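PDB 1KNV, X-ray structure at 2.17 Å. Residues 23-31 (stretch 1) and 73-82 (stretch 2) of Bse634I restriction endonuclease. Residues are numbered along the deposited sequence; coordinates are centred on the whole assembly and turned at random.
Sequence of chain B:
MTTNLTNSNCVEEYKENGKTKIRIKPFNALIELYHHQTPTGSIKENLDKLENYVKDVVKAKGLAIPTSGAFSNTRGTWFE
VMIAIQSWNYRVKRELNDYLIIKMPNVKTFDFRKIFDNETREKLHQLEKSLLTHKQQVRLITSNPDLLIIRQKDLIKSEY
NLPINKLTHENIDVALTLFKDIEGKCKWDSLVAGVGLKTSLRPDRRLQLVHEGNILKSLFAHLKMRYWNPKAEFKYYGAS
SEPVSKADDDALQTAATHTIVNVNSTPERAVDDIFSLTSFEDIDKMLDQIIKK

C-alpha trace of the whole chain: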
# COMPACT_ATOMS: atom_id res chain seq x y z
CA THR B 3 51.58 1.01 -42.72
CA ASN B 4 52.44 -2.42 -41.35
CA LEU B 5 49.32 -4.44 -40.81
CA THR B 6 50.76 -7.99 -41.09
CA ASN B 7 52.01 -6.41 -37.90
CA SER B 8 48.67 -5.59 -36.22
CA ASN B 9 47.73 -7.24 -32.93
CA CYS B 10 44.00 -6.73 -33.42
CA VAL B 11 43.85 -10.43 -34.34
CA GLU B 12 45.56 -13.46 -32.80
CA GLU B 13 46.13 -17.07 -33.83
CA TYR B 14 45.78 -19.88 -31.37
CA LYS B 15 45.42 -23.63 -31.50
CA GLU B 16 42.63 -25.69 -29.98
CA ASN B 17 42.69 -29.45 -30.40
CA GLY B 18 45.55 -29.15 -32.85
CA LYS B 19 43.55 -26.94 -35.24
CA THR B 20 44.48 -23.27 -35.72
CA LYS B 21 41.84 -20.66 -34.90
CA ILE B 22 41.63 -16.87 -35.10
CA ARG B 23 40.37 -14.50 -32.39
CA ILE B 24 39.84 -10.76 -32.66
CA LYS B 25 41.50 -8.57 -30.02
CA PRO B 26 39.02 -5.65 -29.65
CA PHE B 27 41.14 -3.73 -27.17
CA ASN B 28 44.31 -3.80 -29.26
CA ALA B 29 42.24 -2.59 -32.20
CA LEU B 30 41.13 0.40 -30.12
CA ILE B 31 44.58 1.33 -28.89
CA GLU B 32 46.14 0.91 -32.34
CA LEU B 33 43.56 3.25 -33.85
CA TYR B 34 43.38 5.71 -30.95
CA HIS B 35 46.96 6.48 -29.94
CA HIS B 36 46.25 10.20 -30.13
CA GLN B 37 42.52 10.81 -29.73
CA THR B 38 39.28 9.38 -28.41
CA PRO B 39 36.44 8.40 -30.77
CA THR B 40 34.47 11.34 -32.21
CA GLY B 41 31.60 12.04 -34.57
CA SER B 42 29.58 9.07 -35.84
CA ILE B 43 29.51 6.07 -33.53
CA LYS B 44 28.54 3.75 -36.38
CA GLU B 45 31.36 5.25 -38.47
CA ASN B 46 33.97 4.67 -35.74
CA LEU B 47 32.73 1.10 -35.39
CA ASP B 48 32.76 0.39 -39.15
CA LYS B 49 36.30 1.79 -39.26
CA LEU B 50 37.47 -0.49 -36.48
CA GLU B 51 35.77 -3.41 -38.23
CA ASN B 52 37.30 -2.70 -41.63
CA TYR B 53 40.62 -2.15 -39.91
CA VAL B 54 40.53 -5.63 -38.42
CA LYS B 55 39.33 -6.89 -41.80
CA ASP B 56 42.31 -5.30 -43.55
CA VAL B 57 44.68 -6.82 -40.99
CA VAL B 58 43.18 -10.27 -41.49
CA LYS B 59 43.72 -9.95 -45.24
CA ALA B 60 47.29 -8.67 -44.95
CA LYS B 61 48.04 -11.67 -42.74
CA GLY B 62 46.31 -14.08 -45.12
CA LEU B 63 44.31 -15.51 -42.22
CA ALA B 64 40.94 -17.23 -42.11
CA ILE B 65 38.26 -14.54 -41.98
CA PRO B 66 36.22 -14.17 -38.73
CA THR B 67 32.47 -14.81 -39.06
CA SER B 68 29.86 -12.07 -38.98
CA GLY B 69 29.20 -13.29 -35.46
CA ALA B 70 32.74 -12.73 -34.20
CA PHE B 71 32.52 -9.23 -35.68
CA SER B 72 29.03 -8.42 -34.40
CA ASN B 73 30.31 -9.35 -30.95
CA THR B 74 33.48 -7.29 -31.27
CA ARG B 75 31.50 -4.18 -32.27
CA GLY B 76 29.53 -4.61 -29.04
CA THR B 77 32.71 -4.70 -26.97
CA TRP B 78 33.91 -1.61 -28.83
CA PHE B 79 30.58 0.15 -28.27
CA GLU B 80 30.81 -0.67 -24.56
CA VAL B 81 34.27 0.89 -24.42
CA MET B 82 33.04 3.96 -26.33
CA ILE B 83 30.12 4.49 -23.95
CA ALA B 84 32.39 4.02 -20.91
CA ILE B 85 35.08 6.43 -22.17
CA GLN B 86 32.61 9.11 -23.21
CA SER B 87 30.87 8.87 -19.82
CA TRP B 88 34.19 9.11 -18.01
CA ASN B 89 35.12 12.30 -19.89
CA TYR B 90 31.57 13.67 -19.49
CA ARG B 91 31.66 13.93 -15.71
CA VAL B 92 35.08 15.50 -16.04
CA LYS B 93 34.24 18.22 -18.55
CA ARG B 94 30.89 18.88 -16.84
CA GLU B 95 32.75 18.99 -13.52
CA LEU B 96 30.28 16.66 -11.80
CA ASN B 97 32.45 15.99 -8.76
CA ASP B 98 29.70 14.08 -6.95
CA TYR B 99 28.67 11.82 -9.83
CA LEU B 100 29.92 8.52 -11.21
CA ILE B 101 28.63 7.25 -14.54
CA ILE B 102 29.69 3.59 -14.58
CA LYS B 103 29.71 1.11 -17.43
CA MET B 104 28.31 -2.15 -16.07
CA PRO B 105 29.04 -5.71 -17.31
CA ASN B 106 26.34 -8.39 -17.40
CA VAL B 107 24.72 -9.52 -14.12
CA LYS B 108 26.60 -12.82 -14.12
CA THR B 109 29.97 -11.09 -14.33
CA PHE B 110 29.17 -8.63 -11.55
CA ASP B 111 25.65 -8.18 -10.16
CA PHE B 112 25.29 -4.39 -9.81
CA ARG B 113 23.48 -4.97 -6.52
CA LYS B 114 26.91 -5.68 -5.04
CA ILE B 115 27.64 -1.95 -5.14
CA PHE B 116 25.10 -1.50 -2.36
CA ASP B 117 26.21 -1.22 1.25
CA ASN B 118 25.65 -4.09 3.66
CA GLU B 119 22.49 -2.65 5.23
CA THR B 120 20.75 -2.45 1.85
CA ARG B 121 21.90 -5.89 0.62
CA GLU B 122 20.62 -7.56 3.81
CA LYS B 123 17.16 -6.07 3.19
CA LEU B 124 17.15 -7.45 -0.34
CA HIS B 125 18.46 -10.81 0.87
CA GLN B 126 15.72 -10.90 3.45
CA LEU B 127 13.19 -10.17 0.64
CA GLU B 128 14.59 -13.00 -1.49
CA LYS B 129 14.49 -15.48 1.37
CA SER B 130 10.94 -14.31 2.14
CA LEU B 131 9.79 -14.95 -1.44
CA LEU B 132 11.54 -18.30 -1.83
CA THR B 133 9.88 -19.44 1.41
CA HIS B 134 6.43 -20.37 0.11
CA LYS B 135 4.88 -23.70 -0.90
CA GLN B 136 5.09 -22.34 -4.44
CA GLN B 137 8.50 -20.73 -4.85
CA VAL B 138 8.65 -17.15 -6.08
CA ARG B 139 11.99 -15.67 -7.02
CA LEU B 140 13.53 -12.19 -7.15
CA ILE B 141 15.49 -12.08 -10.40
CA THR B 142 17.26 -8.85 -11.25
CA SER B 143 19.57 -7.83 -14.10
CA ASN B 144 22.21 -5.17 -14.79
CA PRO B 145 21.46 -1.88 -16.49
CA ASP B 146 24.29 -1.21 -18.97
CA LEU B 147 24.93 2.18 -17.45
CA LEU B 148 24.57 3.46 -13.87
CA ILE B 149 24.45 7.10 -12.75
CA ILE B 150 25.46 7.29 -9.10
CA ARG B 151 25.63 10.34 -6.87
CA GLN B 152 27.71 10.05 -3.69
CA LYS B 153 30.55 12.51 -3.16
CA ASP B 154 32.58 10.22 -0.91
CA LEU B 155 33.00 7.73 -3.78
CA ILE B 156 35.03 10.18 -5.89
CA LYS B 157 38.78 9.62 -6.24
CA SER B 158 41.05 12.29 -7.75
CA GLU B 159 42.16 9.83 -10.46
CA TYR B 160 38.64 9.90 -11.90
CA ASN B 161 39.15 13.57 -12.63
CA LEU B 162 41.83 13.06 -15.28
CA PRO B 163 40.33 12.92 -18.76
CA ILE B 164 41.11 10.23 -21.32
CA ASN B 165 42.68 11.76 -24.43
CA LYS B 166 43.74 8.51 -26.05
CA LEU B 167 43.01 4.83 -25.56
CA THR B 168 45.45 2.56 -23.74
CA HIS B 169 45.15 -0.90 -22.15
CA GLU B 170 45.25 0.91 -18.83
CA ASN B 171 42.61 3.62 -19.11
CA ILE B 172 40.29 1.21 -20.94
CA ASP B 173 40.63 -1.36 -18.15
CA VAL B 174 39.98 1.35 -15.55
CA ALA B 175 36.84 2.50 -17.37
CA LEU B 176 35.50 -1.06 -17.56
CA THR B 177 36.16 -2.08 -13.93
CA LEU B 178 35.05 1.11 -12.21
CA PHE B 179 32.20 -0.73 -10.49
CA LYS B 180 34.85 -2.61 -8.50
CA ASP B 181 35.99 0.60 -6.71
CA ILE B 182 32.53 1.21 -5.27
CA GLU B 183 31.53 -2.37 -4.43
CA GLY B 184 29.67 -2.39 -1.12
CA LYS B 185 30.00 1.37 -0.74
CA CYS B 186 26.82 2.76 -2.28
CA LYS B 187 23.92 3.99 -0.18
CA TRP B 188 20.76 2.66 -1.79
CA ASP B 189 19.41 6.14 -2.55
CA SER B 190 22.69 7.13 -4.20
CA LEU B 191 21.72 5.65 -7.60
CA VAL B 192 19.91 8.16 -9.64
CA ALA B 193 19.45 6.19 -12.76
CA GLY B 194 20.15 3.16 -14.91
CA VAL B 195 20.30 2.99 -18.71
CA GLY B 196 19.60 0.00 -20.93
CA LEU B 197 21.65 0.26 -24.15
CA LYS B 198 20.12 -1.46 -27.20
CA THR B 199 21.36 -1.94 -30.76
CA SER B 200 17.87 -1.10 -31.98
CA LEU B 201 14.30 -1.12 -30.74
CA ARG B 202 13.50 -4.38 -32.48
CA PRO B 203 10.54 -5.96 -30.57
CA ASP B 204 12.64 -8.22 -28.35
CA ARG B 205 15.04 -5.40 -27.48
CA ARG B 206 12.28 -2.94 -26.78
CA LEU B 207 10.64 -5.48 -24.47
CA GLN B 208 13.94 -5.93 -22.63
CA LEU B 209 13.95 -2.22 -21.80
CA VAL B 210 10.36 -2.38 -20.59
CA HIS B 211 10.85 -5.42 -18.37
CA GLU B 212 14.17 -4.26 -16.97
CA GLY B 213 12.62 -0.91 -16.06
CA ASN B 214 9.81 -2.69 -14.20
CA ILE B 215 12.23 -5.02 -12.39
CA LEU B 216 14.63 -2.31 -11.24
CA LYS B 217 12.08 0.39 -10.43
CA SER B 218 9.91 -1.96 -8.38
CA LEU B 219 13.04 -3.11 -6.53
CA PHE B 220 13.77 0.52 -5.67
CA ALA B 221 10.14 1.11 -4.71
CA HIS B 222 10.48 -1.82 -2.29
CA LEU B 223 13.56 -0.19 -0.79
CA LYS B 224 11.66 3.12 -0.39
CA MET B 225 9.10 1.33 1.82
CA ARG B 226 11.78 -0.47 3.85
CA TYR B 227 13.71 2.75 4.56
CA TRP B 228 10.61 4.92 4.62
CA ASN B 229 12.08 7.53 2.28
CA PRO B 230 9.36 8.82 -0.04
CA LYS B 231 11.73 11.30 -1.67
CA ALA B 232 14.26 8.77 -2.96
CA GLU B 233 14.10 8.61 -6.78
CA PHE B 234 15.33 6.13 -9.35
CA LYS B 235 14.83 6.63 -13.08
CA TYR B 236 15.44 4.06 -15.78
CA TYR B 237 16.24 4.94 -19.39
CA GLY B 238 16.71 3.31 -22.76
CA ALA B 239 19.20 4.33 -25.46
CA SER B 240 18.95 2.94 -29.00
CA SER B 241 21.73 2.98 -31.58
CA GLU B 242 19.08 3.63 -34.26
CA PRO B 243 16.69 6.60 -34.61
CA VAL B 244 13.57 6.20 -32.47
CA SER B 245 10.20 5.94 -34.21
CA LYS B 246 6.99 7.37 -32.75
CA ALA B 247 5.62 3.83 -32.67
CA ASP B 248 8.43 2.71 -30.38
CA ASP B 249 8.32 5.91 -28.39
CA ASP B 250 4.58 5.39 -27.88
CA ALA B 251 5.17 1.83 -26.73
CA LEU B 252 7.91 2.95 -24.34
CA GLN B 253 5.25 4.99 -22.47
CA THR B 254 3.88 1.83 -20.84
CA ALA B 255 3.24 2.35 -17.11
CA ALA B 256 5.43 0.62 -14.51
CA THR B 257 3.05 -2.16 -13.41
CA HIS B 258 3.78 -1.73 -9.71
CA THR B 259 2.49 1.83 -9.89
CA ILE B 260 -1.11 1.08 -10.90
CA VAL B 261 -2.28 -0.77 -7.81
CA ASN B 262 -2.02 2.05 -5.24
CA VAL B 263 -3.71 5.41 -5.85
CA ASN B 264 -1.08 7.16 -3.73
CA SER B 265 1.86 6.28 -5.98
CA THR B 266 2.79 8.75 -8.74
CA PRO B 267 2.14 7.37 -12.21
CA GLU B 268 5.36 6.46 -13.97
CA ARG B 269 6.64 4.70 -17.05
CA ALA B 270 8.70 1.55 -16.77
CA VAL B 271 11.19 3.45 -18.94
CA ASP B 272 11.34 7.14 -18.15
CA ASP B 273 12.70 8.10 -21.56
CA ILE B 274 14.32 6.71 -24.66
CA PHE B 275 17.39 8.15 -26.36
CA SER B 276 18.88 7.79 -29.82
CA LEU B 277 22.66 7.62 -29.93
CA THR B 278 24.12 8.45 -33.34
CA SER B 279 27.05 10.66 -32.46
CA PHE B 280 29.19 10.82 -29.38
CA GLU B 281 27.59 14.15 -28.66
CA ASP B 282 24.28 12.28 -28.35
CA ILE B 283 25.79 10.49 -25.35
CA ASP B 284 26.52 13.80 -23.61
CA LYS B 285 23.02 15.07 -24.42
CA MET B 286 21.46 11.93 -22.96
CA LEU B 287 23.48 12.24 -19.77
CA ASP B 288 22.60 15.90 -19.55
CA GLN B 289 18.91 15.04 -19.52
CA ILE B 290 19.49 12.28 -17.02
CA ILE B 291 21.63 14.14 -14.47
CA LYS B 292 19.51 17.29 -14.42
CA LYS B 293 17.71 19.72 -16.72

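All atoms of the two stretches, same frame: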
# COMPACT_ATOMS: atom_id res chain seq x y z
N ARG B 23 41.20 -15.29 -33.30
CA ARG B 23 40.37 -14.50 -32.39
C ARG B 23 40.67 -13.02 -32.56
O ARG B 23 41.82 -12.62 -32.72
CB ARG B 23 40.66 -14.89 -30.93
CG ARG B 23 42.04 -14.48 -30.46
CD ARG B 23 42.14 -14.37 -28.94
NE ARG B 23 42.90 -15.47 -28.35
CZ ARG B 23 42.38 -16.65 -28.02
NH1 ARG B 23 41.09 -16.90 -28.23
NH2 ARG B 23 43.16 -17.58 -27.47
N ILE B 24 39.63 -12.19 -32.54
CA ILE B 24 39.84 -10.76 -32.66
C ILE B 24 40.23 -10.21 -31.29
O ILE B 24 39.77 -10.72 -30.26
CB ILE B 24 38.57 -10.04 -33.13
CG1 ILE B 24 38.17 -10.57 -34.51
CG2 ILE B 24 38.81 -8.53 -33.16
CD1 ILE B 24 36.88 -9.98 -35.03
N LYS B 25 41.07 -9.19 -31.27
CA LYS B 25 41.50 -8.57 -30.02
C LYS B 25 40.96 -7.14 -30.07
O LYS B 25 41.66 -6.21 -30.48
CB LYS B 25 43.03 -8.57 -29.93
CG LYS B 25 43.65 -9.95 -30.08
CD LYS B 25 43.10 -10.92 -29.05
CE LYS B 25 43.50 -10.51 -27.65
NZ LYS B 25 44.98 -10.44 -27.55
N PRO B 26 39.70 -6.95 -29.66
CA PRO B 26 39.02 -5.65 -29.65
C PRO B 26 39.77 -4.50 -29.01
O PRO B 26 39.78 -3.39 -29.53
CB PRO B 26 37.70 -5.94 -28.95
CG PRO B 26 38.03 -7.09 -28.05
CD PRO B 26 38.89 -7.95 -28.94
N PHE B 27 40.42 -4.77 -27.89
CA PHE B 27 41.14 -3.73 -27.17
C PHE B 27 42.40 -3.27 -27.87
O PHE B 27 42.75 -2.09 -27.81
CB PHE B 27 41.43 -4.22 -25.75
CG PHE B 27 40.18 -4.62 -25.00
CD1 PHE B 27 40.12 -5.84 -24.33
CD2 PHE B 27 39.06 -3.79 -24.99
CE1 PHE B 27 38.95 -6.22 -23.66
CE2 PHE B 27 37.90 -4.17 -24.33
CZ PHE B 27 37.84 -5.38 -23.66
N ASN B 28 43.10 -4.18 -28.54
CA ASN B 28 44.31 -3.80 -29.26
C ASN B 28 43.91 -2.99 -30.49
O ASN B 28 44.63 -2.10 -30.92
CB ASN B 28 45.12 -5.03 -29.68
CG ASN B 28 45.60 -5.85 -28.50
OD1 ASN B 28 45.93 -5.30 -27.44
ND2 ASN B 28 45.64 -7.16 -28.67
N ALA B 29 42.74 -3.31 -31.04
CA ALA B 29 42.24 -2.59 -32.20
C ALA B 29 42.02 -1.14 -31.80
O ALA B 29 42.39 -0.22 -32.54
CB ALA B 29 40.94 -3.21 -32.69
N LEU B 30 41.42 -0.94 -30.63
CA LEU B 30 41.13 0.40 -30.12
C LEU B 30 42.38 1.23 -29.89
O LEU B 30 42.47 2.37 -30.34
CB LEU B 30 40.34 0.31 -28.81
CG LEU B 30 38.87 -0.07 -28.93
CD1 LEU B 30 38.30 -0.32 -27.56
CD2 LEU B 30 38.11 1.04 -29.62
N ILE B 31 43.34 0.64 -29.19
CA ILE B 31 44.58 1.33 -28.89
C ILE B 31 45.33 1.70 -30.17
O ILE B 31 45.78 2.83 -30.33
CB ILE B 31 45.47 0.45 -28.00
CG1 ILE B 31 44.71 0.09 -26.73
CG2 ILE B 31 46.75 1.19 -27.66
CD1 ILE B 31 45.48 -0.81 -25.82
N ASN B 73 29.98 -9.33 -32.37
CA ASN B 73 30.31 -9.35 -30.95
C ASN B 73 31.39 -8.33 -30.64
O ASN B 73 31.32 -7.64 -29.63
CB ASN B 73 30.81 -10.74 -30.53
CG ASN B 73 29.69 -11.76 -30.48
OD1 ASN B 73 29.95 -12.94 -30.25
ND2 ASN B 73 28.45 -11.32 -30.68
N THR B 74 32.40 -8.24 -31.49
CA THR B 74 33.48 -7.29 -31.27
C THR B 74 32.98 -5.84 -31.31
O THR B 74 33.43 -5.02 -30.52
CB THR B 74 34.60 -7.48 -32.29
OG1 THR B 74 35.19 -8.78 -32.11
CG2 THR B 74 35.67 -6.43 -32.11
N ARG B 75 32.05 -5.54 -32.20
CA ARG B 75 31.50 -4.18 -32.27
C ARG B 75 30.81 -3.83 -30.95
O ARG B 75 30.82 -2.66 -30.52
CB ARG B 75 30.49 -4.06 -33.41
CG ARG B 75 31.08 -4.08 -34.80
CD ARG B 75 29.97 -4.10 -35.83
NE ARG B 75 29.23 -2.84 -35.94
CZ ARG B 75 29.58 -1.84 -36.74
NH1 ARG B 75 30.65 -1.94 -37.50
NH2 ARG B 75 28.82 -0.75 -36.81
N GLY B 76 30.20 -4.83 -30.31
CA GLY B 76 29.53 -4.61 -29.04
C GLY B 76 30.55 -4.23 -27.98
O GLY B 76 30.36 -3.28 -27.23
N THR B 77 31.65 -4.98 -27.93
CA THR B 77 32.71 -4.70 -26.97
C THR B 77 33.29 -3.31 -27.21
O THR B 77 33.64 -2.60 -26.26
CB THR B 77 33.83 -5.71 -27.08
OG1 THR B 77 33.31 -7.01 -26.75
CG2 THR B 77 34.97 -5.35 -26.15
N TRP B 78 33.39 -2.93 -28.48
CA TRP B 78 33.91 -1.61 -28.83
C TRP B 78 32.90 -0.55 -28.39
O TRP B 78 33.27 0.48 -27.82
CB TRP B 78 34.15 -1.48 -30.34
CG TRP B 78 35.37 -2.21 -30.82
CD1 TRP B 78 36.54 -2.43 -30.13
CD2 TRP B 78 35.56 -2.79 -32.12
NE1 TRP B 78 37.43 -3.11 -30.92
CE2 TRP B 78 36.86 -3.34 -32.15
CE3 TRP B 78 34.76 -2.89 -33.26
CZ2 TRP B 78 37.38 -3.98 -33.27
CZ3 TRP B 78 35.27 -3.53 -34.38
CH2 TRP B 78 36.56 -4.07 -34.38
N PHE B 79 31.62 -0.80 -28.65
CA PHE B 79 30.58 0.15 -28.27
C PHE B 79 30.59 0.37 -26.76
O PHE B 79 30.41 1.49 -26.29
CB PHE B 79 29.22 -0.36 -28.70
CG PHE B 79 28.11 0.56 -28.36
CD1 PHE B 79 28.01 1.80 -28.99
CD2 PHE B 79 27.16 0.21 -27.41
CE1 PHE B 79 26.98 2.68 -28.68
CE2 PHE B 79 26.12 1.08 -27.08
CZ PHE B 79 26.03 2.32 -27.73
N GLU B 80 30.77 -0.71 -26.01
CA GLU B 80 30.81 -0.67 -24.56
C GLU B 80 31.96 0.21 -24.10
O GLU B 80 31.82 1.00 -23.16
CB GLU B 80 30.99 -2.09 -23.99
CG GLU B 80 29.70 -2.90 -23.89
CD GLU B 80 29.94 -4.41 -23.83
OE1 GLU B 80 30.91 -4.83 -23.17
OE2 GLU B 80 29.16 -5.18 -24.43
N VAL B 81 33.11 0.08 -24.77
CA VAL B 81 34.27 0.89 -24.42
C VAL B 81 34.00 2.35 -24.76
O VAL B 81 34.34 3.25 -23.98
CB VAL B 81 35.54 0.42 -25.18
CG1 VAL B 81 36.70 1.37 -24.89
CG2 VAL B 81 35.91 -0.98 -24.75
N MET B 82 33.36 2.59 -25.90
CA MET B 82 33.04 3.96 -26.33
C MET B 82 32.12 4.66 -25.33
O MET B 82 32.36 5.82 -24.96
CB MET B 82 32.39 3.93 -27.71
CG MET B 82 33.38 3.59 -28.80
SD MET B 82 32.65 3.41 -30.42
CE MET B 82 34.13 2.96 -31.37

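The first stretch leaves a strand at Ile24, turns through Lys25 at the N-cap position, and enters a helix at Pro26; the second is helical throughout. The helix axes cross at -55° and approach to 10.0 Å, with Pro26 CA lying 6.0 Å from Thr74 CA.

One hydrogen bond joins them. Trp78 has its CA-to-CB bond sideways to the first stretch, but chi1 of -74° (m) and chi2 of -32° bring the indole end nearer, so that NE1 donates to Pro26 O at 2.7 Å, with an N-H...O angle of 153°. Pro26 O also accepts the helical bond from Leu30 N (3.1 Å), so it serves both helix and indole. Proline suits this first turn: it lacks an amide hydrogen, and its phi of -50° is already helical.

The indole carbons give apolar surface to Ala29, whose CB sits 3.7 Å from Trp78 CZ2, and to Leu30, whose CG lies 3.5 Å from Trp78 CD1. Leu30, in the common m,t rotamer, also brings CD1 within 3.5 Å of Val81 CG1.

Phe27 starts away from the second helix, yet its m rotamer returns the ring: CE2 reaches Thr77 CG2 (3.6 Å) and Val81 CG2 (3.8 Å), the latter at the ring edge. Thr74, also m, turns CG2 to Pro26 CB (3.8 Å), while its hydroxyl is hydrogen-bonded elsewhere in the structure.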